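Local coordinates for protein VirX1 (Cyanophage Syn10, PDB 6QGM) that iodinates diverse substrates as a marine viral halogenase, probably flavin-dependent and related to the tryptophan halogenases, at residues Ile328-Arg333 with Ser347-Glu352; Glu364-Leu369 with Phe388-Cys392. The contacts are given in a common frame with arbitrary orientation. Residue numbers count along the deposited sequence, not the author numbering.

Interaction 1. Residues Ile328-Arg333 with Ser347-Glu352; sequences IGHGKR and SYGFIE
Ile328-Arg333 and Ser347-Glu352 pair antiparallel over only a few residues, strand 331-333 with a weak strand at about 349-350, each with loop or turn beyond; their end-to-end directions are 126° apart. Lys332 lies opposite Gly349 as a non-hydrogen-bonded pair with CA atoms just 4.0 Å apart. Phe350 N donates to Gly331 O (3.0 Å), Gly331 N to Phe350 O (3.2 Å, rather bent), and Arg333 N to Tyr348 O (2.8 Å). The tight approach brings Gly349 CA within 3.3 Å of Gly331 O and Lys332 CA within 3.4 Å of Tyr348 O, both CA-H...O contacts. Ahead of the strand, Gly329 and His330 are each the centre of an inverse gamma turn.

The t rotamer of Phe350 points its ring edge at the face of the His330 imidazole, edge-to-face with centroids 5.9 Å apart and planes at 73°; Ile328 CD1 adds apolar contact with Phe350 CE1 at 4.0 Å. His330, also t, passes CE1 within 3.4 Å of Glu352 CG, while its ND1 hydrogen-bonds to Asn250 O. Tyr348 CD1 packs 4.1 Å from Arg333 CB. The Lys332 chain, p then all t, carries NZ to salt bridges with Asp393 and Asp397 of helix 382-408.

Backbone hydrogen bonding of Lys332 with Ser242 makes strand 331-333 the middle of a small antiparallel sheet, between 241-243 and the short, weakly bonded edge strand 349-350, within the tryptophan-halogenase-like fold.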
ATOM      1  N   ILE B 328     -31.654 -13.648   9.783  1.00 76.38           N
ATOM      2  CA  ILE B 328     -30.505 -12.736  10.027  1.00 79.33           C
ATOM      3  C   ILE B 328     -30.103 -12.145   8.675  1.00 78.58           C
ATOM      4  O   ILE B 328     -29.818 -12.948   7.740  1.00 80.35           O
ATOM      5  CB  ILE B 328     -29.326 -13.436  10.733  1.00 79.47           C
ATOM      6  CG1 ILE B 328     -28.845 -14.689   9.996  1.00 80.23           C
ATOM      7  CG2 ILE B 328     -29.697 -13.721  12.178  1.00 78.12           C
ATOM      8  CD1 ILE B 328     -27.378 -14.997  10.229  1.00 80.86           C
ATOM      9  N   GLY B 329     -30.082 -10.806   8.588  1.00 73.83           N
ATOM     10  CA  GLY B 329     -29.463 -10.081   7.474  1.00 72.09           C
ATOM     11  C   GLY B 329     -27.946 -10.146   7.552  1.00 68.68           C
ATOM     12  O   GLY B 329     -27.391  -9.138   8.015  1.00 72.95           O
ATOM     13  N   HIS B 330     -27.322 -11.246   7.097  1.00 64.30           N
ATOM     14  CA  HIS B 330     -25.862 -11.499   7.231  1.00 65.90           C
ATOM     15  C   HIS B 330     -25.109 -10.794   6.092  1.00 66.18           C
ATOM     16  O   HIS B 330     -24.838 -11.423   5.042  1.00 68.53           O
ATOM     17  CB  HIS B 330     -25.556 -13.001   7.292  1.00 64.40           C
ATOM     18  CG  HIS B 330     -24.289 -13.319   8.018  1.00 62.31           C
ATOM     19  ND1 HIS B 330     -23.960 -14.591   8.390  1.00 59.88           N
ATOM     20  CD2 HIS B 330     -23.295 -12.531   8.471  1.00 62.36           C
ATOM     21  CE1 HIS B 330     -22.804 -14.584   9.016  1.00 60.95           C
ATOM     22  NE2 HIS B 330     -22.377 -13.333   9.082  1.00 61.08           N
ATOM     23  N   GLY B 331     -24.790  -9.521   6.313  1.00 62.63           N
ATOM     24  CA  GLY B 331     -24.279  -8.619   5.270  1.00 63.99           C
ATOM     25  C   GLY B 331     -24.363  -7.179   5.716  1.00 62.94           C
ATOM     26  O   GLY B 331     -24.396  -6.925   6.933  1.00 66.38           O
ATOM     27  N   LYS B 332     -24.407  -6.267   4.750  1.00 61.01           N
ATOM     28  CA  LYS B 332     -24.441  -4.802   4.970  1.00 61.82           C
ATOM     29  C   LYS B 332     -25.236  -4.164   3.834  1.00 58.96           C
ATOM     30  O   LYS B 332     -25.201  -4.692   2.705  1.00 58.67           O
ATOM     31  CB  LYS B 332     -23.025  -4.226   4.929  1.00 63.28           C
ATOM     32  CG  LYS B 332     -22.174  -4.849   3.830  1.00 65.04           C
ATOM     33  CD  LYS B 332     -21.005  -4.046   3.390  1.00 67.35           C
ATOM     34  CE  LYS B 332     -20.497  -4.524   2.049  1.00 66.71           C
ATOM     35  NZ  LYS B 332     -19.201  -3.885   1.705  1.00 70.71           N
ATOM     36  N   ARG B 333     -25.900  -3.053   4.129  1.00 55.76           N
ATOM     37  CA  ARG B 333     -26.386  -2.116   3.095  1.00 54.05           C
ATOM     38  C   ARG B 333     -25.154  -1.552   2.370  1.00 53.48           C
ATOM     39  O   ARG B 333     -24.054  -1.484   2.979  1.00 51.06           O
ATOM     40  CB  ARG B 333     -27.226  -1.016   3.738  1.00 54.06           C
ATOM     41  CG  ARG B 333     -28.411  -1.519   4.549  1.00 55.02           C
ATOM     42  CD  ARG B 333     -29.484  -2.101   3.654  1.00 55.70           C
ATOM     43  NE  ARG B 333     -30.376  -3.010   4.358  1.00 55.01           N
ATOM     44  CZ  ARG B 333     -31.392  -3.628   3.782  1.00 55.75           C
ATOM     45  NH1 ARG B 333     -31.655  -3.413   2.504  1.00 58.17           N
ATOM     46  NH2 ARG B 333     -32.144  -4.454   4.475  1.00 56.33           N
ATOM     47  N   SER B 347     -30.141  -2.580  11.117  1.00 66.27           N
ATOM     48  CA  SER B 347     -30.726  -1.854   9.960  1.00 63.46           C
ATOM     49  C   SER B 347     -29.645  -1.597   8.901  1.00 62.07           C
ATOM     50  O   SER B 347     -29.995  -1.541   7.706  1.00 65.00           O
ATOM     51  CB  SER B 347     -31.368  -0.567  10.395  1.00 63.48           C
ATOM     52  OG  SER B 347     -30.421   0.256  11.043  1.00 63.91           O
ATOM     53  N   TYR B 348     -28.384  -1.436   9.320  1.00 58.75           N
ATOM     54  CA  TYR B 348     -27.235  -1.214   8.396  1.00 56.38           C
ATOM     55  C   TYR B 348     -26.550  -2.543   8.071  1.00 55.63           C
ATOM     56  O   TYR B 348     -26.440  -2.887   6.866  1.00 59.10           O
ATOM     57  CB  TYR B 348     -26.205  -0.224   8.942  1.00 54.38           C
ATOM     58  CG  TYR B 348     -24.894  -0.301   8.199  1.00 54.80           C
ATOM     59  CD1 TYR B 348     -24.809   0.067   6.870  1.00 54.75           C
ATOM     60  CD2 TYR B 348     -23.751  -0.785   8.798  1.00 55.93           C
ATOM     61  CE1 TYR B 348     -23.630  -0.021   6.154  1.00 54.89           C
ATOM     62  CE2 TYR B 348     -22.555  -0.895   8.107  1.00 55.35           C
ATOM     63  CZ  TYR B 348     -22.488  -0.510   6.779  1.00 55.93           C
ATOM     64  OH  TYR B 348     -21.297  -0.603   6.107  1.00 53.69           O
ATOM     65  N   GLY B 349     -26.070  -3.259   9.091  1.00 53.63           N
ATOM     66  CA  GLY B 349     -25.206  -4.447   8.895  1.00 54.07           C
ATOM     67  C   GLY B 349     -25.210  -5.374  10.095  1.00 55.19           C
ATOM     68  O   GLY B 349     -25.669  -4.970  11.197  1.00 59.52           O
ATOM     69  N   PHE B 350     -24.725  -6.594   9.886  1.00 55.75           N
ATOM     70  CA  PHE B 350     -24.659  -7.655  10.914  1.00 56.94           C
ATOM     71  C   PHE B 350     -23.629  -8.695  10.462  1.00 57.69           C
ATOM     72  O   PHE B 350     -23.672  -9.123   9.296  1.00 67.59           O
ATOM     73  CB  PHE B 350     -26.065  -8.227  11.135  1.00 56.35           C
ATOM     74  CG  PHE B 350     -26.122  -9.459  12.001  1.00 56.29           C
ATOM     75  CD1 PHE B 350     -25.891 -10.715  11.470  1.00 54.48           C
ATOM     76  CD2 PHE B 350     -26.394  -9.363  13.359  1.00 55.98           C
ATOM     77  CE1 PHE B 350     -25.949 -11.847  12.272  1.00 53.15           C
ATOM     78  CE2 PHE B 350     -26.440 -10.496  14.157  1.00 53.49           C
ATOM     79  CZ  PHE B 350     -26.228 -11.731  13.610  1.00 51.95           C
ATOM     80  N   ILE B 351     -22.720  -9.069  11.356  1.00 54.83           N
ATOM     81  CA  ILE B 351     -21.880 -10.298  11.262  1.00 57.72           C
ATOM     82  C   ILE B 351     -22.355 -11.241  12.363  1.00 58.59           C
ATOM     83  O   ILE B 351     -22.604 -10.761  13.462  1.00 61.74           O
ATOM     84  CB  ILE B 351     -20.381  -9.969  11.395  1.00 60.20           C
ATOM     85  CG1 ILE B 351     -19.973  -8.809  10.491  1.00 63.37           C
ATOM     86  CG2 ILE B 351     -19.523 -11.200  11.153  1.00 60.57           C
ATOM     87  CD1 ILE B 351     -18.730  -8.091  10.944  1.00 60.82           C
ATOM     88  N   GLU B 352     -22.517 -12.530  12.072  1.00 62.03           N
ATOM     89  CA  GLU B 352     -22.840 -13.534  13.115  1.00 62.59           C
ATOM     90  C   GLU B 352     -21.855 -13.300  14.256  1.00 58.89           C
ATOM     91  O   GLU B 352     -20.681 -13.021  14.001  1.00 57.94           O
ATOM     92  CB  GLU B 352     -22.775 -14.945  12.538  1.00 65.64           C
ATOM     93  CG  GLU B 352     -21.396 -15.361  12.017  1.00 67.39           C
ATOM     94  CD  GLU B 352     -21.368 -16.796  11.539  1.00 69.43           C
ATOM     95  OE1 GLU B 352     -22.230 -17.553  12.001  1.00 74.94           O
ATOM     96  OE2 GLU B 352     -20.579 -17.134  10.666  1.00 73.92           O
TER

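Interaction 2. Residues Glu364-Leu369 with Phe388-Cys392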
ATOM      1  N   GLU B 364     -19.849   1.933  16.841  1.00 67.27           N
ATOM      2  CA  GLU B 364     -18.958   2.522  15.816  1.00 66.84           C
ATOM      3  C   GLU B 364     -19.718   3.626  15.081  1.00 65.02           C
ATOM      4  O   GLU B 364     -19.219   4.765  15.036  1.00 67.56           O
ATOM      5  CB  GLU B 364     -18.437   1.437  14.869  1.00 69.83           C
ATOM      6  CG  GLU B 364     -17.756   1.964  13.616  1.00 71.67           C
ATOM      7  CD  GLU B 364     -16.370   2.556  13.795  1.00 74.64           C
ATOM      8  OE1 GLU B 364     -15.795   2.501  14.933  1.00 77.80           O
ATOM      9  OE2 GLU B 364     -15.857   3.066  12.794  1.00 79.09           O
ATOM     10  N   ASN B 365     -20.889   3.318  14.535  1.00 63.51           N
ATOM     11  CA  ASN B 365     -21.714   4.305  13.783  1.00 63.54           C
ATOM     12  C   ASN B 365     -22.141   5.443  14.720  1.00 62.52           C
ATOM     13  O   ASN B 365     -22.165   6.591  14.255  1.00 63.93           O
ATOM     14  CB  ASN B 365     -22.887   3.645  13.061  1.00 64.19           C
ATOM     15  CG  ASN B 365     -22.433   2.952  11.789  1.00 68.00           C
ATOM     16  OD1 ASN B 365     -21.232   2.796  11.570  1.00 70.19           O
ATOM     17  ND2 ASN B 365     -23.372   2.540  10.950  1.00 66.56           N
ATOM     18  N   ILE B 366     -22.440   5.155  15.989  1.00 58.50           N
ATOM     19  CA  ILE B 366     -22.857   6.193  16.975  1.00 55.90           C
ATOM     20  C   ILE B 366     -21.684   7.152  17.184  1.00 55.20           C
ATOM     21  O   ILE B 366     -21.899   8.369  17.063  1.00 54.44           O
ATOM     22  CB  ILE B 366     -23.357   5.575  18.296  1.00 55.56           C
ATOM     23  CG1 ILE B 366     -24.685   4.832  18.105  1.00 55.29           C
ATOM     24  CG2 ILE B 366     -23.467   6.650  19.370  1.00 54.39           C
ATOM     25  CD1 ILE B 366     -25.132   4.016  19.288  1.00 54.43           C
ATOM     26  N   GLU B 367     -20.490   6.618  17.464  1.00 56.59           N
ATOM     27  CA  GLU B 367     -19.267   7.426  17.744  1.00 58.20           C
ATOM     28  C   GLU B 367     -18.881   8.238  16.502  1.00 56.42           C
ATOM     29  O   GLU B 367     -18.523   9.414  16.675  1.00 57.34           O
ATOM     30  CB  GLU B 367     -18.148   6.579  18.333  1.00 61.48           C
ATOM     31  CG  GLU B 367     -17.504   5.555  17.441  1.00 67.68           C
ATOM     32  CD  GLU B 367     -16.609   4.550  18.176  1.00 71.94           C
ATOM     33  OE1 GLU B 367     -16.841   4.303  19.401  1.00 73.63           O
ATOM     34  OE2 GLU B 367     -15.676   3.992  17.511  1.00 75.35           O
ATOM     35  N   ASN B 368     -19.018   7.663  15.308  1.00 55.09           N
ATOM     36  CA  ASN B 368     -18.725   8.342  14.010  1.00 54.52           C
ATOM     37  C   ASN B 368     -19.750   9.455  13.729  1.00 53.58           C
ATOM     38  O   ASN B 368     -19.367  10.496  13.144  1.00 54.78           O
ATOM     39  CB  ASN B 368     -18.633   7.343  12.855  1.00 52.04           C
ATOM     40  CG  ASN B 368     -17.445   6.421  12.957  1.00 51.97           C
ATOM     41  OD1 ASN B 368     -16.581   6.612  13.808  1.00 54.43           O
ATOM     42  ND2 ASN B 368     -17.402   5.413  12.100  1.00 55.48           N
ATOM     43  N   LEU B 369     -21.000   9.267  14.139  1.00 53.50           N
ATOM     44  CA  LEU B 369     -22.068  10.290  13.993  1.00 55.21           C
ATOM     45  C   LEU B 369     -21.809  11.444  14.968  1.00 55.87           C
ATOM     46  O   LEU B 369     -21.863  12.609  14.521  1.00 56.90           O
ATOM     47  CB  LEU B 369     -23.425   9.640  14.263  1.00 56.25           C
ATOM     48  CG  LEU B 369     -24.626  10.524  13.964  1.00 58.23           C
ATOM     49  CD1 LEU B 369     -24.596  10.976  12.506  1.00 58.34           C
ATOM     50  CD2 LEU B 369     -25.913   9.784  14.308  1.00 58.11           C
ATOM     51  N   PHE B 388     -17.966   8.734   6.292  1.00 50.13           N
ATOM     52  CA  PHE B 388     -18.715   7.914   7.294  1.00 47.79           C
ATOM     53  C   PHE B 388     -19.039   6.540   6.692  1.00 49.28           C
ATOM     54  O   PHE B 388     -18.824   5.507   7.340  1.00 49.81           O
ATOM     55  CB  PHE B 388     -19.997   8.650   7.697  1.00 47.12           C
ATOM     56  CG  PHE B 388     -20.860   7.929   8.688  1.00 46.52           C
ATOM     57  CD1 PHE B 388     -21.743   6.942   8.295  1.00 47.73           C
ATOM     58  CD2 PHE B 388     -20.818   8.266  10.014  1.00 46.05           C
ATOM     59  CE1 PHE B 388     -22.550   6.297   9.222  1.00 47.33           C
ATOM     60  CE2 PHE B 388     -21.629   7.631  10.945  1.00 47.06           C
ATOM     61  CZ  PHE B 388     -22.474   6.625  10.552  1.00 46.35           C
ATOM     62  N   ASN B 389     -19.576   6.540   5.463  1.00 51.39           N
ATOM     63  CA  ASN B 389     -19.953   5.315   4.708  1.00 50.79           C
ATOM     64  C   ASN B 389     -18.680   4.488   4.490  1.00 50.13           C
ATOM     65  O   ASN B 389     -18.688   3.297   4.786  1.00 48.85           O
ATOM     66  CB  ASN B 389     -20.704   5.657   3.417  1.00 50.00           C
ATOM     67  CG  ASN B 389     -22.114   6.171   3.656  1.00 49.21           C
ATOM     68  OD1 ASN B 389     -22.700   5.950   4.714  1.00 47.25           O
ATOM     69  ND2 ASN B 389     -22.687   6.841   2.670  1.00 48.02           N
ATOM     70  N   TYR B 390     -17.601   5.108   4.026  1.00 52.56           N
ATOM     71  CA  TYR B 390     -16.324   4.401   3.762  1.00 52.50           C
ATOM     72  C   TYR B 390     -15.796   3.796   5.061  1.00 53.22           C
ATOM     73  O   TYR B 390     -15.492   2.601   5.082  1.00 53.48           O
ATOM     74  CB  TYR B 390     -15.277   5.304   3.112  1.00 53.33           C
ATOM     75  CG  TYR B 390     -14.012   4.547   2.799  1.00 54.01           C
ATOM     76  CD1 TYR B 390     -13.072   4.296   3.781  1.00 54.51           C
ATOM     77  CD2 TYR B 390     -13.783   4.018   1.545  1.00 54.58           C
ATOM     78  CE1 TYR B 390     -11.929   3.559   3.522  1.00 54.89           C
ATOM     79  CE2 TYR B 390     -12.635   3.299   1.265  1.00 56.44           C
ATOM     80  CZ  TYR B 390     -11.703   3.066   2.253  1.00 55.90           C
ATOM     81  OH  TYR B 390     -10.558   2.377   1.957  1.00 58.98           O
ATOM     82  N   THR B 391     -15.683   4.585   6.124  1.00 53.55           N
ATOM     83  CA  THR B 391     -15.109   4.119   7.408  1.00 54.87           C
ATOM     84  C   THR B 391     -15.870   2.890   7.897  1.00 54.97           C
ATOM     85  O   THR B 391     -15.218   1.910   8.294  1.00 59.17           O
ATOM     86  CB  THR B 391     -15.115   5.233   8.454  1.00 56.37           C
ATOM     87  OG1 THR B 391     -14.216   6.205   7.913  1.00 57.51           O
ATOM     88  CG2 THR B 391     -14.721   4.785   9.842  1.00 57.10           C
ATOM     89  N   CYS B 392     -17.195   2.916   7.863  1.00 53.78           N
ATOM     90  CA  CYS B 392     -17.999   1.899   8.572  1.00 55.90           C
ATOM     91  C   CYS B 392     -18.170   0.674   7.666  1.00 55.55           C
ATOM     92  O   CYS B 392     -18.284  -0.448   8.195  1.00 54.58           O
ATOM     93  CB  CYS B 392     -19.292   2.511   9.091  1.00 59.47           C
ATOM     94  SG  CYS B 392     -20.709   2.260   8.007  1.00 63.68           S
TER
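Phe388 opens the contact by directing the CE2 edge of its t-rotamer ring at the facing helix turn: CE2 comes 3.5 Å from Asn365 O, 3.6 Å from Asn368 CB and 3.6 Å from Leu369 N. Asn365 O and Leu369 N, already hydrogen-bonded to each other within their helix (2.9 Å), both meet the ring at its edge, and Trp337 pairs edge-to-face with the Phe388 ring. One turn on, Thr391 points toward the facing helix, its CG2 3.6 Å from both Glu364 OE2 and Asn368 ND2, two atoms joined by a hydrogen bond of 2.9 Å. The two segments form a nearly antiparallel helix pair, with local axes 10.7 Å apart and N-to-C directions 148° apart, drawn from consecutive helices 360-373 and 382-408. A second subunit packs against this pair, with its Ile450 on Asn368 and its Ser446 on Thr391. Cys392 ends the segment, where its CB approaches Asn365 OD1 to 3.2 Å; the amide ND2 of Asn365 hydrogen-bonds to Gly343 O.

In the fold
Interaction 1 closes before interaction 2 opens along the chain, and their centres lie 15 Å apart, both within the tryptophan-halogenase-like fold. The next regular element after strand 349-350 is helix 360-373, so the chain passes from the small sheet of interaction 1 into the helix pair of interaction 2. The two contacts also touch through Tyr348, whose OH is 3.5 Å from Cys392 SG and whose CD2 is 4.0 Å from Asn365 ND2. Helix 382-408 serves both, since Ile351 packs on Ile396, Phe399 and Val403 further along it. The residues flanking strand 349-350 thereby pack on both helices, while a second subunit reaches interaction 2 but not interaction 1.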